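Local coordinates for aminoacyl-tRNA synthetase (Cryptosporidium parvum, PDB 5F9Z), which probably attaches proline to its cognate tRNA in an ATP-dependent reaction, as a class II prolyl-tRNA synthetase, and is held here with halofuginone and an ATP analogue, at residues K225-F230 with V238-S243; L477-D482 with A501-L506. All coordinates share one frame; numbering follows the deposited sequence.

In the fold
Contact 1 comes first along the chain, and both its segments precede those of contact 2; their centres lie about 14 Å apart. Residues 225-230 and 238-243 form a hairpin in the class II catalytic core, about 9 Å from the centre of the chain, whereas 477-482 and 501-506 belong to the C-terminal family region, about 22 Å out. Strand 208-211 joins the two, pairing antiparallel with both strand 223-231 and strand 475-480. Direct packing completes the junction, with Glu228 CG 3.7 Å from Cys478 SG. The C-terminal module, which carries the zinc ion, is thus continuous through its strands with the hairpin that lines the nucleotide pocket.

Contact 1. Residues K225-F230 with V238-S243. With ANP (phosphoaminophosphonic acid-adenylate ester), chain D.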
# COMPACT_ATOMS: atom_id res chain seq x y z
N LYS A 225 2.47 0.84 16.15
CA LYS A 225 1.38 0.07 15.58
C LYS A 225 1.50 0.08 14.06
O LYS A 225 2.02 1.03 13.47
CB LYS A 225 0.03 0.62 16.02
CG LYS A 225 -0.18 0.59 17.53
CD LYS A 225 -1.59 0.97 17.91
CE LYS A 225 -1.81 0.81 19.41
NZ LYS A 225 -3.21 1.12 19.81
N SER A 226 1.02 -0.99 13.43
CA SER A 226 1.19 -1.13 12.00
C SER A 226 0.05 -1.96 11.42
O SER A 226 -0.74 -2.57 12.15
CB SER A 226 2.54 -1.79 11.66
OG SER A 226 2.55 -3.15 12.06
N ILE A 227 -0.02 -1.96 10.09
CA ILE A 227 -0.87 -2.87 9.34
C ILE A 227 0.04 -3.75 8.50
O ILE A 227 0.88 -3.25 7.74
CB ILE A 227 -1.88 -2.12 8.46
CG1 ILE A 227 -1.22 -0.93 7.76
CG2 ILE A 227 -3.06 -1.64 9.29
CD1 ILE A 227 -2.12 -0.25 6.75
N GLU A 228 -0.10 -5.06 8.66
CA GLU A 228 0.76 -6.02 7.98
C GLU A 228 0.01 -6.65 6.81
O GLU A 228 -1.09 -7.17 6.97
CB GLU A 228 1.23 -7.12 8.94
CG GLU A 228 2.06 -6.62 10.11
CD GLU A 228 3.36 -5.97 9.68
OE1 GLU A 228 3.58 -4.78 10.01
OE2 GLU A 228 4.17 -6.64 9.01
N GLY A 229 0.62 -6.58 5.62
CA GLY A 229 0.13 -7.29 4.46
C GLY A 229 0.88 -8.59 4.25
O GLY A 229 1.81 -8.94 4.97
N PHE A 230 0.45 -9.33 3.23
CA PHE A 230 1.05 -10.62 2.94
C PHE A 230 0.86 -10.96 1.47
O PHE A 230 -0.23 -10.78 0.92
CB PHE A 230 0.46 -11.72 3.83
CG PHE A 230 1.14 -13.05 3.68
CD1 PHE A 230 2.41 -13.26 4.19
CD2 PHE A 230 0.51 -14.10 3.03
CE1 PHE A 230 3.04 -14.48 4.06
CE2 PHE A 230 1.14 -15.33 2.89
CZ PHE A 230 2.40 -15.52 3.41
N VAL A 238 4.49 -8.05 4.36
CA VAL A 238 4.97 -6.73 3.97
C VAL A 238 4.25 -5.68 4.80
O VAL A 238 3.01 -5.61 4.80
CB VAL A 238 4.78 -6.50 2.45
CG1 VAL A 238 3.36 -6.84 2.02
CG2 VAL A 238 5.14 -5.07 2.09
N GLN A 239 5.01 -4.88 5.54
CA GLN A 239 4.42 -3.86 6.40
C GLN A 239 3.75 -2.80 5.53
O GLN A 239 4.42 -2.08 4.78
CB GLN A 239 5.48 -3.24 7.31
CG GLN A 239 4.92 -2.25 8.31
CD GLN A 239 5.89 -1.95 9.43
OE1 GLN A 239 6.94 -2.58 9.55
NE2 GLN A 239 5.55 -0.97 10.26
N ALA A 240 2.42 -2.70 5.63
CA ALA A 240 1.66 -1.84 4.74
C ALA A 240 1.80 -0.37 5.12
O ALA A 240 1.88 0.50 4.24
CB ALA A 240 0.19 -2.26 4.74
N ALA A 241 1.82 -0.08 6.42
CA ALA A 241 2.00 1.28 6.92
C ALA A 241 2.40 1.19 8.38
O ALA A 241 2.52 0.09 8.94
CB ALA A 241 0.73 2.12 6.73
N THR A 242 2.61 2.34 9.01
CA THR A 242 3.05 2.36 10.40
C THR A 242 2.58 3.64 11.07
O THR A 242 2.45 4.69 10.43
CB THR A 242 4.57 2.22 10.51
OG1 THR A 242 4.95 2.20 11.89
CG2 THR A 242 5.26 3.37 9.82
N SER A 243 2.34 3.54 12.38
CA SER A 243 1.90 4.67 13.19
C SER A 243 2.54 4.53 14.56
O SER A 243 2.30 3.54 15.26
CB SER A 243 0.37 4.71 13.30
OG SER A 243 -0.06 5.87 13.99
PG ANP D . 12.03 -1.49 6.73
O1G ANP D . 12.92 -2.22 7.68
O2G ANP D . 11.32 -2.52 5.78
O3G ANP D . 12.88 -0.48 5.86
PB ANP D . 11.19 0.98 7.80
O1B ANP D . 11.35 1.31 9.32
O2B ANP D . 12.44 1.34 7.08
N3B ANP D . 10.84 -0.66 7.62
PA ANP D . 9.59 3.22 7.76
O1A ANP D . 10.77 4.11 7.84
O2A ANP D . 8.88 3.00 9.10
O3A ANP D . 9.99 1.78 7.21
O5' ANP D . 8.61 3.82 6.67
C5' ANP D . 7.17 3.75 6.83
C4' ANP D . 6.62 2.73 5.88
O4' ANP D . 7.14 2.97 4.56
C3' ANP D . 6.99 1.28 6.18
O3' ANP D . 6.06 0.71 7.10
C2' ANP D . 6.91 0.61 4.81
O2' ANP D . 5.59 0.15 4.53
C1' ANP D . 7.28 1.75 3.85
N9 ANP D . 8.65 1.68 3.34
C8 ANP D . 9.80 1.55 4.06
N7 ANP D . 10.89 1.53 3.34
C5 ANP D . 10.43 1.66 2.04
C6 ANP D . 11.08 1.71 0.79
N6 ANP D . 12.41 1.62 0.65
N1 ANP D . 10.32 1.85 -0.31
C2 ANP D . 8.99 1.94 -0.17
N3 ANP D . 8.26 1.90 0.94
C4 ANP D . 9.05 1.76 2.02
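With CG1 of Ile227 wedged between its own backbone N and carbonyl carbon (chi1 43°), its CD1 reaches 3.7 Å from Ala241 CB, while Glu228, bent at chi2 (-63°), brings OE1 3.3 Å from Gln239 CG. These residues belong to an antiparallel beta hairpin of the class II synthetase core, interrupted by a beta bulge: Ile227 pairs with Ala241 but Glu228 with Gln239, so Ala240 is the extra residue. Its N still donates to Ile227 O at 2.7 Å, nearly along the C=O axis, whereas the bond from Ile227 N to Ala241 O is weak. The face carrying Ile227 and Ala241 packs on helix 181-202, Ile227 on Tyr195 and Tyr199 and Ala241 on Tyr195. Beside Glu228, Ser226 OG donates to its OE1 at 2.8 Å through the anti lone pair, and Lys212 forms a salt bridge to the same oxygen, which would be expected to stabilise the charge. Gln239, extended with CG anti to N, crosses this carboxylate obliquely, the amide and carboxylate planes 60° apart. Thr242 places CG2 3.6 Å from C5' of the nucleotide analogue and also touches halofuginone. Gln239 O, also hydrogen-bonded to Arg278, accepts a hydrogen bond from ribose O2' at 2.5 Å.

Contact 2. Residues L477-D482 with A501-L506; sequences LCIPND and AKKFTL
Two backbone hydrogen bonds mark the tight end of this antiparallel pairing, where two residues, Leu477 and Cys478, stand opposite the single Leu506, a classic beta bulge. Leu477 N donates to Leu506 O at 2.6 Å, and Leu506 N returns a bond to Cys478 O at 3.0 Å; both donors lie nearly along the C=O axis. Leu506, with CG anti to its backbone N, crosses Leu477 obliquely, and its CG meets Leu477 CD1 at 4.0 Å. The ring of Pro480 continues this packed edge, setting CD 3.3 Å from Phe504 O. That carbonyl accepts a hydrogen bond from Gln483, so its polar demand is met beyond the two strands.

Toward the other end the contact loosens into side-chain touches. Ile479 directs CG1 to 3.7 Å from Thr505 OG1, while its CG2 meets CE of Lys503 at 3.6 Å, the two side chains crossing at about a right angle. Lys503 bends at chi3 and chi4 (-64° and -59°), and its NZ forms a salt bridge with Glu445. Ile479 and Lys503 are both partly exposed, whereas Leu477, Pro480 and Leu506 are buried.

Strand 438-443 flanks strand 503-508, with Phe504 against Ile440 and Pro442 and Thr505 against Trp443, while strand 208-211 pairs antiparallel with strand 475-480 and also with strand 223-231 of the catalytic core.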
# COMPACT_ATOMS: atom_id res chain seq x y z
N LEU A 477 5.50 -10.31 13.08
CA LEU A 477 4.98 -9.30 12.16
C LEU A 477 4.24 -8.21 12.92
O LEU A 477 4.53 -7.02 12.77
CB LEU A 477 4.08 -9.96 11.12
CG LEU A 477 4.76 -11.11 10.38
CD1 LEU A 477 3.79 -11.81 9.45
CD2 LEU A 477 5.98 -10.61 9.62
N CYS A 478 3.28 -8.60 13.76
CA CYS A 478 2.56 -7.68 14.63
C CYS A 478 1.77 -8.50 15.64
O CYS A 478 1.42 -9.66 15.38
CB CYS A 478 1.63 -6.76 13.85
SG CYS A 478 0.16 -7.57 13.18
N ILE A 479 1.49 -7.89 16.79
CA ILE A 479 0.58 -8.46 17.77
C ILE A 479 -0.82 -7.99 17.41
O ILE A 479 -1.17 -6.83 17.69
CB ILE A 479 0.97 -8.05 19.20
CG1 ILE A 479 2.47 -8.22 19.42
CG2 ILE A 479 0.19 -8.87 20.22
CD1 ILE A 479 2.97 -7.63 20.71
N PRO A 480 -1.65 -8.83 16.80
CA PRO A 480 -2.91 -8.34 16.22
C PRO A 480 -3.84 -7.74 17.27
O PRO A 480 -3.95 -8.25 18.38
CB PRO A 480 -3.52 -9.60 15.59
CG PRO A 480 -2.38 -10.55 15.42
CD PRO A 480 -1.46 -10.27 16.57
N ASN A 481 -4.49 -6.64 16.89
CA ASN A 481 -5.49 -6.04 17.77
C ASN A 481 -6.66 -6.99 18.00
O ASN A 481 -7.24 -7.01 19.09
CB ASN A 481 -5.99 -4.72 17.18
CG ASN A 481 -4.89 -3.69 17.03
OD1 ASN A 481 -3.85 -3.77 17.69
ND2 ASN A 481 -5.12 -2.70 16.18
N ASP A 482 -7.02 -7.78 16.99
CA ASP A 482 -8.14 -8.71 17.07
C ASP A 482 -7.57 -10.09 17.41
O ASP A 482 -7.03 -10.78 16.54
CB ASP A 482 -8.92 -8.73 15.76
CG ASP A 482 -10.28 -9.38 15.91
OD1 ASP A 482 -11.23 -8.68 16.31
OD2 ASP A 482 -10.40 -10.59 15.62
N ALA A 501 2.36 -17.45 27.85
CA ALA A 501 2.00 -16.66 26.68
C ALA A 501 1.09 -15.50 27.09
O ALA A 501 0.14 -15.68 27.85
CB ALA A 501 1.30 -17.53 25.64
N LYS A 502 1.40 -14.30 26.58
CA LYS A 502 0.57 -13.14 26.86
C LYS A 502 -0.62 -13.07 25.92
O LYS A 502 -1.77 -12.97 26.36
CB LYS A 502 1.41 -11.86 26.77
CG LYS A 502 2.39 -11.68 27.91
CD LYS A 502 3.23 -10.43 27.74
CE LYS A 502 3.97 -10.08 29.02
NZ LYS A 502 4.77 -11.23 29.53
N LYS A 503 -0.36 -13.13 24.61
CA LYS A 503 -1.41 -13.13 23.60
C LYS A 503 -0.95 -14.02 22.45
O LYS A 503 -0.02 -14.83 22.60
CB LYS A 503 -1.72 -11.70 23.13
CG LYS A 503 -2.49 -10.85 24.13
CD LYS A 503 -2.64 -9.41 23.65
CE LYS A 503 -1.29 -8.73 23.53
NZ LYS A 503 -0.56 -8.69 24.82
N PHE A 504 -1.60 -13.89 21.30
CA PHE A 504 -1.16 -14.53 20.07
C PHE A 504 -0.54 -13.48 19.16
O PHE A 504 -1.06 -12.37 19.04
CB PHE A 504 -2.33 -15.23 19.36
CG PHE A 504 -2.78 -16.50 20.03
CD1 PHE A 504 -3.53 -16.46 21.20
CD2 PHE A 504 -2.46 -17.73 19.49
CE1 PHE A 504 -3.95 -17.63 21.81
CE2 PHE A 504 -2.87 -18.90 20.10
CZ PHE A 504 -3.62 -18.85 21.26
N THR A 505 0.57 -13.84 18.53
CA THR A 505 1.33 -12.92 17.69
C THR A 505 1.49 -13.51 16.30
O THR A 505 1.74 -14.72 16.15
CB THR A 505 2.70 -12.61 18.30
OG1 THR A 505 2.52 -11.93 19.55
CG2 THR A 505 3.54 -11.74 17.37
N LEU A 506 1.35 -12.66 15.28
CA LEU A 506 1.50 -13.08 13.89
C LEU A 506 2.98 -13.11 13.53
O LEU A 506 3.67 -12.09 13.62
CB LEU A 506 0.73 -12.14 12.97
CG LEU A 506 0.49 -12.59 11.53
CD1 LEU A 506 -0.34 -13.87 11.51
CD2 LEU A 506 -0.19 -11.49 10.74